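Local coordinates for Cobalt/magnesium transport protein CorA (Methanocaldococcus jannaschii, PDB 4EGW) that mediates the influx of magnesium ions as a homopentameric channel, opening when cytoplasmic magnesium is low and staying inactive when it is high, at residues E179-E182 and L183-K186; L104-E107 and D108-T112; D57-D60 and E61-Y64; E83-I86 and P87-E90. One frame throughout, in Å; residues are numbered along the deposited sequence.

How the contacts relate
Along the chain the order is contact 3, contact 4, contact 2, contact 1. The first three belong to the six-stranded mixed sheet and its connections: contact 3 starts helix 60-70 after strand 51-56, contact 4 leads into strand 88-90, at one edge of the sheet within this chain, and contact 2 turns strand 96-104 into strand 110-119. Contacts 2 and 4, with centres about 18 Å apart, meet where Thr112 OG1 lies 3.1 Å from Glu83 CB. Contact 1 stands apart on the long helix 156-186, its centre about 21 Å from that of contact 2 and about 44 Å from that of contact 3. The set thus runs from the cytoplasmic alpha/beta domain to its helical extension.

Contact 1: residues E179-E182 and L183-K186; sequences ELEE and LEDK. With BU1 (1,4-butanediol), chain G.
Glu181 and Glu184, one helical turn apart, bring their carboxylates together on one side of the helix, with OE2 of Glu181 3.3 Å from OE1 of Glu184. The two side chains cross obliquely and their carboxylate planes are turned 69° apart, an approach of two acceptors and not a bond. Glu181 reaches the meeting point by folding at its second torsion (chi2 -79°), whereas Glu184 runs out straight beyond CG. Such closeness of like charges would be eased by a proton or a cation, and may raise the pKa of one of the pair. The same side holds 1,4-butanediol: its O5 sits 3.1 Å from Leu180 CB, and its C1 lies 3.9 Å from Glu184 OE2. Replacing Glu184 with an alanine would probably leave the C1 end of the diol without this polar neighbour and let the Glu181 carboxylate turn more freely. Leu180 points away from residues 183-186 and packs on Tyr256, Leu260 and Met263 of helix 233-270, while Leu183 inserts beside Val195 and Lys198 of helix 193-225. Beneath the side chains, Glu184 N bonds to Leu180 O at 2.9 Å, nearly in line with the carbonyl. Further on, Lys186 NZ bridges to Asp192 and Glu194, and the Asp185 side chain lies about 3 Å from a bound magnesium ion. This is an acidic helical surface over a leucine-lined interhelical seam, in the long-helix part of the CorA cytoplasmic domain.

Contact 2: residues L104-E107 and D108-T112; sequences LFEE and DITTT
Glu106 and Thr110 meet inside a beta hairpin, where strand 96-104 turns back into the antiparallel strand 110-119. OG1 of Thr110 donates to Glu106 OE2 at 2.9 Å, and OE2 receives it on its syn lone pair, the side of the other carboxylate oxygen. The two side chains run at about a right angle to each other. Glu106 is bent at chi2 (142°), which swings its carboxylate back over the turn toward the threonine, though the group is modelled too close to Asp108 O for its exact position to be relied on. Leu104 and Thr110 form an antiparallel hydrogen-bonded pair: Thr110 N donates to Leu104 O at 3.0 Å, while the return bond from Leu104 N to Thr110 O is modelled too short for its length to be trusted. Their side chains lie side by side on one face of the sheet. Around this first shell, Ile109 CG2 packs on Leu104 O, and the hairpin rests on the helices: Ile109 and Thr111 on Phe209, Thr110 on Tyr208, and Phe105 on Arg171 and Ile172. Thr111 OG1 bonds to Ser212 and Thr112 OG1 to Asp129, which fastens the returning strand at both positions. On the Leu104 side, methyl CD2 comes within 3.9 Å of Thr112 CB, approaching it crosswise.

Contact 3: residues D57-D60 and E61-Y64; sequences DPKD and EELY
Glu61 reaches back over the first turn of helix 60-70, where its CG touches Lys59 CG at 4.1 Å. Its OE2 stands 3.2 Å from Asp60 OD1, with the carboxylate planes 84° apart, two like charges that do not bond. Glu62 follows and stretches out beyond CG to take the ammonium group of Lys59: NZ to OE2 is 3.0 Å, a salt bridge that meets the oxygen on its anti side, 18° out of the carboxylate plane. Lys59, at the N-cap position, gets there by bending at chi3 and chi4, so that its chain curls round beside the glutamate. A glutamine in place of Glu62 would probably leave the Lys59 ammonium without its charged mate and freer to swing. Leu63 N bonds to Lys59 O at 3.1 Å, and its CB packs 4.0 Å from Pro58 CB; beyond them Pro58 lies on Ile27 and Leu81, and Leu63 on Leu77 of helix 74-80. Tyr64 N donates to Asp60 O at 3.0 Å, straight at the hydrogen (166°) but well above the carbonyl plane, while its side chain leads off toward Val74. Negative charge from Asp60, Glu61 and Glu62 gathers at the helix start, where it would probably interact favourably with the positive end of the helix dipole, and the single lysine would probably offset only part of it.

Contact 4: residues E83-I86 and P87-E90; sequences EQEI and PRVE
Glu85 OE2 is gripped by two nitrogens of the Arg88 guanidinium. NH2 makes the main salt-bridge bond, modelled at 2.5 Å and so of doubtful exact length, and NH1 adds a weak one at 3.0 Å. The carboxylate oxygen sits at the edge of the guanidinium, near its plane, although the two flat groups are turned 48° against each other. Glu85 folds at chi2 (-76°), which brings its carboxylate round toward the arginine. Arg88 leaves its backbone with CG between N and the carbonyl carbon (chi1 61°), then extends straight from CG to NE, so its far end lies back alongside Ile86. There NH1 also points at Ile86 O, again modelled too close for the distance to be trusted. On the other edge, NE makes a weak salt bridge to Glu90 OE2 at 3.2 Å; this oxygen, whose place is less sure, is also modelled within hydrogen-bonding reach of a hexane-1,6-diol molecule, probably from the crystallisation liquor. Next to the charged cluster, Ile86 CG2 packs 3.8 Å from Pro87 CD, and Pro87 rests on Ala215 and Asn216 of helix 193-225. Glu85 O accepts from Ser113 OG, and Arg88 and Glu90 pair through their backbones with Ile99 and Leu97 of strand 96-104. Through this salt-bridge network one arginine links the loop to the edge strand; two carboxylates at its edges would tend to keep it charged, and it in turn would favour their ionised form.

Contact 1: residues E179-E182 and L183-K186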
loop_
_atom_site.group_PDB
_atom_site.type_symbol
_atom_site.label_atom_id
_atom_site.label_comp_id
_atom_site.label_asym_id
_atom_site.label_seq_id
_atom_site.Cartn_x
_atom_site.Cartn_y
_atom_site.Cartn_z
ATOM N N GLU A 179 -15.108 -3.128 -3.696
ATOM C CA GLU A 179 -16.183 -3.142 -4.668
ATOM C C GLU A 179 -16.830 -4.515 -4.702
ATOM O O GLU A 179 -18.017 -4.641 -5.006
ATOM C CB GLU A 179 -15.663 -2.742 -6.052
ATOM C CG GLU A 179 -15.077 -1.343 -6.092
ATOM C CD GLU A 179 -15.216 -0.675 -7.447
ATOM O OE1 GLU A 179 -14.170 -0.326 -8.043
ATOM O OE2 GLU A 179 -16.368 -0.481 -7.902
ATOM N N LEU A 180 -16.053 -5.540 -4.374
ATOM C CA LEU A 180 -16.577 -6.896 -4.347
ATOM C C LEU A 180 -17.562 -7.064 -3.199
ATOM O O LEU A 180 -18.703 -7.497 -3.405
ATOM C CB LEU A 180 -15.445 -7.916 -4.221
ATOM C CG LEU A 180 -14.461 -8.033 -5.383
ATOM C CD1 LEU A 180 -13.475 -9.129 -5.069
ATOM C CD2 LEU A 180 -15.172 -8.310 -6.704
ATOM N N GLU A 181 -17.124 -6.713 -1.992
ATOM C CA GLU A 181 -18.007 -6.763 -0.836
ATOM C C GLU A 181 -19.274 -5.939 -1.106
ATOM O O GLU A 181 -20.390 -6.391 -0.824
ATOM C CB GLU A 181 -17.289 -6.291 0.438
ATOM C CG GLU A 181 -16.444 -7.370 1.149
ATOM C CD GLU A 181 -17.274 -8.346 2.003
ATOM O OE1 GLU A 181 -17.844 -7.920 3.035
ATOM O OE2 GLU A 181 -17.343 -9.548 1.649
ATOM N N GLU A 182 -19.096 -4.743 -1.670
ATOM C CA GLU A 182 -20.226 -3.868 -2.001
ATOM C C GLU A 182 -21.087 -4.480 -3.100
ATOM O O GLU A 182 -22.277 -4.181 -3.208
ATOM C CB GLU A 182 -19.758 -2.461 -2.422
ATOM C CG GLU A 182 -19.377 -1.520 -1.266
ATOM C CD GLU A 182 -19.420 -0.039 -1.650
ATOM O OE1 GLU A 182 -20.229 0.327 -2.534
ATOM O OE2 GLU A 182 -18.650 0.760 -1.066
ATOM N N LEU A 183 -20.476 -5.339 -3.909
ATOM C CA LEU A 183 -21.181 -5.986 -5.006
ATOM C C LEU A 183 -22.054 -7.132 -4.510
ATOM O O LEU A 183 -23.127 -7.371 -5.054
ATOM C CB LEU A 183 -20.196 -6.475 -6.067
ATOM C CG LEU A 183 -20.742 -6.406 -7.493
ATOM C CD1 LEU A 183 -21.900 -5.411 -7.592
ATOM C CD2 LEU A 183 -19.633 -6.060 -8.478
ATOM N N GLU A 184 -21.598 -7.826 -3.472
ATOM C CA GLU A 184 -22.358 -8.943 -2.907
ATOM C C GLU A 184 -23.786 -8.557 -2.508
ATOM O O GLU A 184 -24.726 -9.346 -2.673
ATOM C CB GLU A 184 -21.605 -9.576 -1.733
ATOM C CG GLU A 184 -20.455 -10.466 -2.189
ATOM C CD GLU A 184 -19.688 -11.100 -1.042
ATOM O OE1 GLU A 184 -19.999 -10.796 0.131
ATOM O OE2 GLU A 184 -18.770 -11.904 -1.320
ATOM N N ASP A 185 -23.948 -7.342 -1.992
ATOM C CA ASP A 185 -25.270 -6.852 -1.624
ATOM C C ASP A 185 -26.116 -6.557 -2.856
ATOM O O ASP A 185 -27.281 -6.953 -2.926
ATOM C CB ASP A 185 -25.162 -5.601 -0.753
ATOM C CG ASP A 185 -24.865 -5.924 0.692
ATOM O OD1 ASP A 185 -24.408 -7.056 0.965
ATOM O OD2 ASP A 185 -25.090 -5.041 1.550
ATOM N N LYS A 186 -25.517 -5.902 -3.845
ATOM C CA LYS A 186 -26.261 -5.429 -5.009
ATOM C C LYS A 186 -27.019 -6.605 -5.646
ATOM O O LYS A 186 -27.975 -6.417 -6.407
ATOM C CB LYS A 186 -25.309 -4.760 -6.014
ATOM C CG LYS A 186 -25.943 -3.657 -6.877
ATOM C CD LYS A 186 -24.881 -2.885 -7.673
ATOM C CE LYS A 186 -25.480 -1.746 -8.505
ATOM N NZ LYS A 186 -26.190 -2.220 -9.729
HETATM C C1 BU1 G . -14.995 -10.998 -1.240
HETATM C C2 BU1 G . -13.576 -11.231 -0.856
HETATM C C3 BU1 G . -12.591 -11.540 -1.933
HETATM C C4 BU1 G . -11.165 -11.614 -1.509
HETATM O O5 BU1 G . -15.326 -9.745 -1.710
HETATM O O6 BU1 G . -10.854 -11.089 -0.264
#

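Contact 2: residues L104-E107 and D108-T112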
loop_
_atom_site.group_PDB
_atom_site.type_symbol
_atom_site.label_atom_id
_atom_site.label_comp_id
_atom_site.label_asym_id
_atom_site.label_seq_id
_atom_site.Cartn_x
_atom_site.Cartn_y
_atom_site.Cartn_z
ATOM N N LEU A 104 -2.918 1.695 -14.805
ATOM C CA LEU A 104 -3.294 2.846 -15.613
ATOM C C LEU A 104 -4.720 3.193 -15.246
ATOM O O LEU A 104 -5.588 2.321 -15.181
ATOM C CB LEU A 104 -3.219 2.490 -17.091
ATOM C CG LEU A 104 -3.819 3.489 -18.075
ATOM C CD1 LEU A 104 -3.133 4.825 -17.952
ATOM C CD2 LEU A 104 -3.745 2.964 -19.512
ATOM N N PHE A 105 -4.978 4.464 -15.005
ATOM C CA PHE A 105 -6.268 4.850 -14.460
ATOM C C PHE A 105 -7.104 5.595 -15.491
ATOM O O PHE A 105 -6.585 6.367 -16.298
ATOM C CB PHE A 105 -6.071 5.675 -13.192
ATOM C CG PHE A 105 -4.902 5.216 -12.347
ATOM C CD1 PHE A 105 -3.598 5.298 -12.830
ATOM C CD2 PHE A 105 -5.100 4.721 -11.072
ATOM C CE1 PHE A 105 -2.524 4.884 -12.058
ATOM C CE2 PHE A 105 -4.026 4.315 -10.296
ATOM C CZ PHE A 105 -2.740 4.392 -10.790
ATOM N N GLU A 106 -8.399 5.309 -15.477
ATOM C CA GLU A 106 -9.355 5.871 -16.417
ATOM C C GLU A 106 -10.706 5.753 -15.737
ATOM O O GLU A 106 -10.775 5.454 -14.544
ATOM C CB GLU A 106 -9.371 5.060 -17.717
ATOM C CG GLU A 106 -8.001 4.589 -18.195
ATOM C CD GLU A 106 -8.033 3.193 -18.801
ATOM O OE1 GLU A 106 -9.118 2.757 -19.245
ATOM O OE2 GLU A 106 -6.969 2.533 -18.822
ATOM N N GLU A 107 -11.781 5.982 -16.483
ATOM C CA GLU A 107 -13.091 5.589 -15.992
ATOM C C GLU A 107 -12.951 4.155 -15.487
ATOM O O GLU A 107 -13.424 3.820 -14.401
ATOM C CB GLU A 107 -14.132 5.650 -17.112
ATOM C CG GLU A 107 -15.511 5.131 -16.711
ATOM C CD GLU A 107 -16.360 4.726 -17.908
ATOM O OE1 GLU A 107 -16.035 3.698 -18.541
ATOM O OE2 GLU A 107 -17.351 5.428 -18.213
ATOM N N ASP A 108 -12.281 3.318 -16.278
ATOM C CA ASP A 108 -11.961 1.949 -15.873
ATOM C C ASP A 108 -10.447 1.744 -15.857
ATOM O O ASP A 108 -9.720 2.377 -16.618
ATOM C CB ASP A 108 -12.628 0.931 -16.803
ATOM C CG ASP A 108 -13.454 -0.099 -16.047
ATOM O OD1 ASP A 108 -14.342 0.304 -15.262
ATOM O OD2 ASP A 108 -13.206 -1.312 -16.229
ATOM N N ILE A 109 -9.969 0.856 -14.991
ATOM C CA ILE A 109 -8.530 0.680 -14.808
ATOM C C ILE A 109 -7.954 -0.454 -15.649
ATOM O O ILE A 109 -8.587 -1.496 -15.832
ATOM C CB ILE A 109 -8.178 0.402 -13.341
ATOM C CG1 ILE A 109 -8.623 1.559 -12.442
ATOM C CG2 ILE A 109 -6.684 0.167 -13.197
ATOM C CD1 ILE A 109 -10.111 1.580 -12.163
ATOM N N THR A 110 -6.747 -0.241 -16.158
ATOM C CA THR A 110 -5.982 -1.280 -16.849
ATOM C C THR A 110 -4.506 -1.045 -16.525
ATOM O O THR A 110 -4.196 -0.299 -15.602
ATOM C CB THR A 110 -6.227 -1.311 -18.385
ATOM O OG1 THR A 110 -5.762 -0.096 -18.985
ATOM C CG2 THR A 110 -7.713 -1.514 -18.704
ATOM N N THR A 111 -3.596 -1.701 -17.239
ATOM C CA THR A 111 -2.179 -1.439 -17.038
ATOM C C THR A 111 -1.534 -0.963 -18.320
ATOM O O THR A 111 -2.107 -1.093 -19.399
ATOM C CB THR A 111 -1.420 -2.662 -16.553
ATOM O OG1 THR A 111 -1.383 -3.639 -17.594
ATOM C CG2 THR A 111 -2.074 -3.240 -15.319
ATOM N N THR A 112 -0.345 -0.390 -18.180
ATOM C CA THR A 112 0.332 0.292 -19.263
ATOM C C THR A 112 1.838 0.133 -19.064
ATOM O O THR A 112 2.331 0.140 -17.937
ATOM C CB THR A 112 -0.022 1.793 -19.247
ATOM O OG1 THR A 112 0.356 2.416 -20.489
ATOM C CG2 THR A 112 0.687 2.489 -18.089
#

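Contact 3: residues D57-D60 and E61-Y64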
loop_
_atom_site.group_PDB
_atom_site.type_symbol
_atom_site.label_atom_id
_atom_site.label_comp_id
_atom_site.label_asym_id
_atom_site.label_seq_id
_atom_site.Cartn_x
_atom_site.Cartn_y
_atom_site.Cartn_z
ATOM N N ASP A 57 5.519 10.895 -22.185
ATOM C CA ASP A 57 4.727 11.182 -23.380
ATOM C C ASP A 57 5.290 12.321 -24.234
ATOM O O ASP A 57 4.584 13.289 -24.519
ATOM C CB ASP A 57 3.295 11.516 -22.944
ATOM C CG ASP A 57 2.301 11.494 -24.087
ATOM O OD1 ASP A 57 2.411 10.606 -24.966
ATOM O OD2 ASP A 57 1.402 12.366 -24.092
ATOM N N PRO A 58 6.562 12.208 -24.648
ATOM C CA PRO A 58 7.309 13.285 -25.316
ATOM C C PRO A 58 6.930 13.584 -26.769
ATOM O O PRO A 58 6.731 12.646 -27.534
ATOM C CB PRO A 58 8.747 12.762 -25.285
ATOM C CG PRO A 58 8.593 11.291 -25.344
ATOM C CD PRO A 58 7.366 10.980 -24.527
ATOM N N LYS A 59 6.881 14.862 -27.151
ATOM C CA LYS A 59 6.781 15.223 -28.567
ATOM C C LYS A 59 8.162 14.983 -29.162
ATOM O O LYS A 59 9.171 15.352 -28.565
ATOM C CB LYS A 59 6.301 16.671 -28.766
ATOM C CG LYS A 59 6.992 17.722 -27.896
ATOM C CD LYS A 59 6.500 19.136 -28.211
ATOM C CE LYS A 59 5.618 19.704 -27.098
ATOM N NZ LYS A 59 6.382 20.092 -25.871
ATOM N N ASP A 60 8.221 14.338 -30.318
ATOM C CA ASP A 60 9.478 13.716 -30.713
ATOM C C ASP A 60 10.560 14.745 -30.957
ATOM O O ASP A 60 11.726 14.406 -31.153
ATOM C CB ASP A 60 9.313 12.704 -31.861
ATOM C CG ASP A 60 8.902 13.341 -33.151
ATOM O OD1 ASP A 60 8.275 14.415 -33.105
ATOM O OD2 ASP A 60 9.210 12.760 -34.211
ATOM N N GLU A 61 10.160 16.008 -30.937
ATOM C CA GLU A 61 11.119 17.097 -30.846
ATOM C C GLU A 61 11.905 16.902 -29.541
ATOM O O GLU A 61 13.138 16.812 -29.550
ATOM C CB GLU A 61 10.392 18.448 -30.839
ATOM C CG GLU A 61 8.971 18.408 -31.404
ATOM C CD GLU A 61 8.924 18.316 -32.928
ATOM O OE1 GLU A 61 9.783 18.938 -33.594
ATOM O OE2 GLU A 61 8.018 17.627 -33.457
ATOM N N GLU A 62 11.161 16.814 -28.435
ATOM C CA GLU A 62 11.709 16.642 -27.089
ATOM C C GLU A 62 12.394 15.291 -26.907
ATOM O O GLU A 62 13.340 15.157 -26.125
ATOM C CB GLU A 62 10.610 16.806 -26.025
ATOM C CG GLU A 62 10.163 18.251 -25.761
ATOM C CD GLU A 62 9.639 18.471 -24.338
ATOM O OE1 GLU A 62 10.201 17.874 -23.387
ATOM O OE2 GLU A 62 8.651 19.228 -24.175
ATOM N N LEU A 63 11.910 14.284 -27.623
ATOM C CA LEU A 63 12.487 12.952 -27.531
ATOM C C LEU A 63 13.853 12.876 -28.226
ATOM O O LEU A 63 14.828 12.406 -27.643
ATOM C CB LEU A 63 11.523 11.918 -28.106
ATOM C CG LEU A 63 12.049 10.482 -28.188
ATOM C CD1 LEU A 63 12.533 10.012 -26.820
ATOM C CD2 LEU A 63 11.000 9.530 -28.756
ATOM N N TYR A 64 13.928 13.351 -29.465
ATOM C CA TYR A 64 15.187 13.330 -30.204
ATOM C C TYR A 64 16.302 14.016 -29.424
ATOM O O TYR A 64 17.436 13.527 -29.368
ATOM C CB TYR A 64 15.039 13.993 -31.567
ATOM C CG TYR A 64 16.373 14.327 -32.182
ATOM C CD1 TYR A 64 17.168 13.335 -32.749
ATOM C CD2 TYR A 64 16.857 15.633 -32.172
ATOM C CE1 TYR A 64 18.406 13.641 -33.303
ATOM C CE2 TYR A 64 18.089 15.948 -32.725
ATOM C CZ TYR A 64 18.859 14.950 -33.288
ATOM O OH TYR A 64 20.083 15.265 -33.838
#

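Contact 4: residues E83-I86 and P87-E90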
loop_
_atom_site.group_PDB
_atom_site.type_symbol
_atom_site.label_atom_id
_atom_site.label_comp_id
_atom_site.label_asym_id
_atom_site.label_seq_id
_atom_site.Cartn_x
_atom_site.Cartn_y
_atom_site.Cartn_z
ATOM N N GLU A 83 3.245 1.249 -24.940
ATOM C CA GLU A 83 2.571 0.852 -23.718
ATOM C C GLU A 83 1.944 -0.528 -23.858
ATOM O O GLU A 83 1.384 -1.061 -22.897
ATOM C CB GLU A 83 1.541 1.901 -23.277
ATOM C CG GLU A 83 0.452 2.215 -24.295
ATOM C CD GLU A 83 0.721 3.494 -25.068
ATOM O OE1 GLU A 83 -0.069 4.454 -24.924
ATOM O OE2 GLU A 83 1.718 3.541 -25.823
ATOM N N GLN A 84 2.041 -1.104 -25.056
ATOM C CA GLN A 84 1.650 -2.494 -25.256
ATOM C C GLN A 84 2.806 -3.453 -24.955
ATOM O O GLN A 84 2.588 -4.650 -24.787
ATOM C CB GLN A 84 1.120 -2.732 -26.674
ATOM C CG GLN A 84 -0.279 -2.192 -26.932
ATOM C CD GLN A 84 -0.849 -2.663 -28.258
ATOM O OE1 GLN A 84 -0.242 -3.480 -28.959
ATOM N NE2 GLN A 84 -2.022 -2.145 -28.612
ATOM N N GLU A 85 4.022 -2.915 -24.844
ATOM C CA GLU A 85 5.225 -3.728 -24.646
ATOM C C GLU A 85 5.117 -4.688 -23.469
ATOM O O GLU A 85 4.704 -4.302 -22.375
ATOM C CB GLU A 85 6.444 -2.833 -24.435
ATOM C CG GLU A 85 6.916 -2.098 -25.671
ATOM C CD GLU A 85 7.668 -2.996 -26.637
ATOM O OE1 GLU A 85 7.994 -2.524 -27.743
ATOM O OE2 GLU A 85 7.940 -4.166 -26.298
ATOM N N ILE A 86 5.511 -5.936 -23.691
ATOM C CA ILE A 86 5.540 -6.917 -22.619
ATOM C C ILE A 86 6.716 -6.646 -21.704
ATOM O O ILE A 86 7.850 -6.555 -22.167
ATOM C CB ILE A 86 5.679 -8.339 -23.163
ATOM C CG1 ILE A 86 4.420 -8.731 -23.951
ATOM C CG2 ILE A 86 5.963 -9.313 -22.028
ATOM C CD1 ILE A 86 3.100 -8.494 -23.210
ATOM N N PRO A 87 6.451 -6.513 -20.397
ATOM C CA PRO A 87 7.583 -6.318 -19.495
ATOM C C PRO A 87 8.630 -7.378 -19.756
ATOM O O PRO A 87 8.296 -8.512 -20.101
ATOM C CB PRO A 87 6.959 -6.510 -18.112
ATOM C CG PRO A 87 5.578 -5.987 -18.283
ATOM C CD PRO A 87 5.164 -6.410 -19.686
ATOM N N ARG A 88 9.889 -6.980 -19.649
ATOM C CA ARG A 88 10.984 -7.914 -19.748
ATOM C C ARG A 88 12.246 -7.185 -19.352
ATOM O O ARG A 88 12.225 -5.992 -19.071
ATOM C CB ARG A 88 11.116 -8.387 -21.190
ATOM C CG ARG A 88 11.410 -7.257 -22.153
ATOM C CD ARG A 88 11.107 -7.682 -23.557
ATOM N NE ARG A 88 11.145 -6.551 -24.473
ATOM C CZ ARG A 88 10.094 -5.798 -24.776
ATOM N NH1 ARG A 88 8.912 -6.055 -24.228
ATOM N NH2 ARG A 88 10.225 -4.789 -25.627
ATOM N N VAL A 89 13.354 -7.905 -19.364
ATOM C CA VAL A 89 14.648 -7.278 -19.246
ATOM C C VAL A 89 15.413 -7.612 -20.512
ATOM O O VAL A 89 15.508 -8.781 -20.899
ATOM C CB VAL A 89 15.429 -7.807 -18.043
ATOM C CG1 VAL A 89 16.682 -6.961 -17.822
ATOM C CG2 VAL A 89 14.560 -7.807 -16.806
ATOM N N GLU A 90 15.940 -6.585 -21.167
ATOM C CA GLU A 90 16.744 -6.785 -22.363
ATOM C C GLU A 90 18.172 -6.328 -22.102
ATOM O O GLU A 90 18.399 -5.399 -21.324
ATOM C CB GLU A 90 16.140 -6.046 -23.558
ATOM C CG GLU A 90 14.799 -6.589 -23.997
ATOM C CD GLU A 90 14.585 -6.434 -25.483
ATOM O OE1 GLU A 90 15.183 -5.508 -26.077
ATOM O OE2 GLU A 90 13.835 -7.252 -26.059
#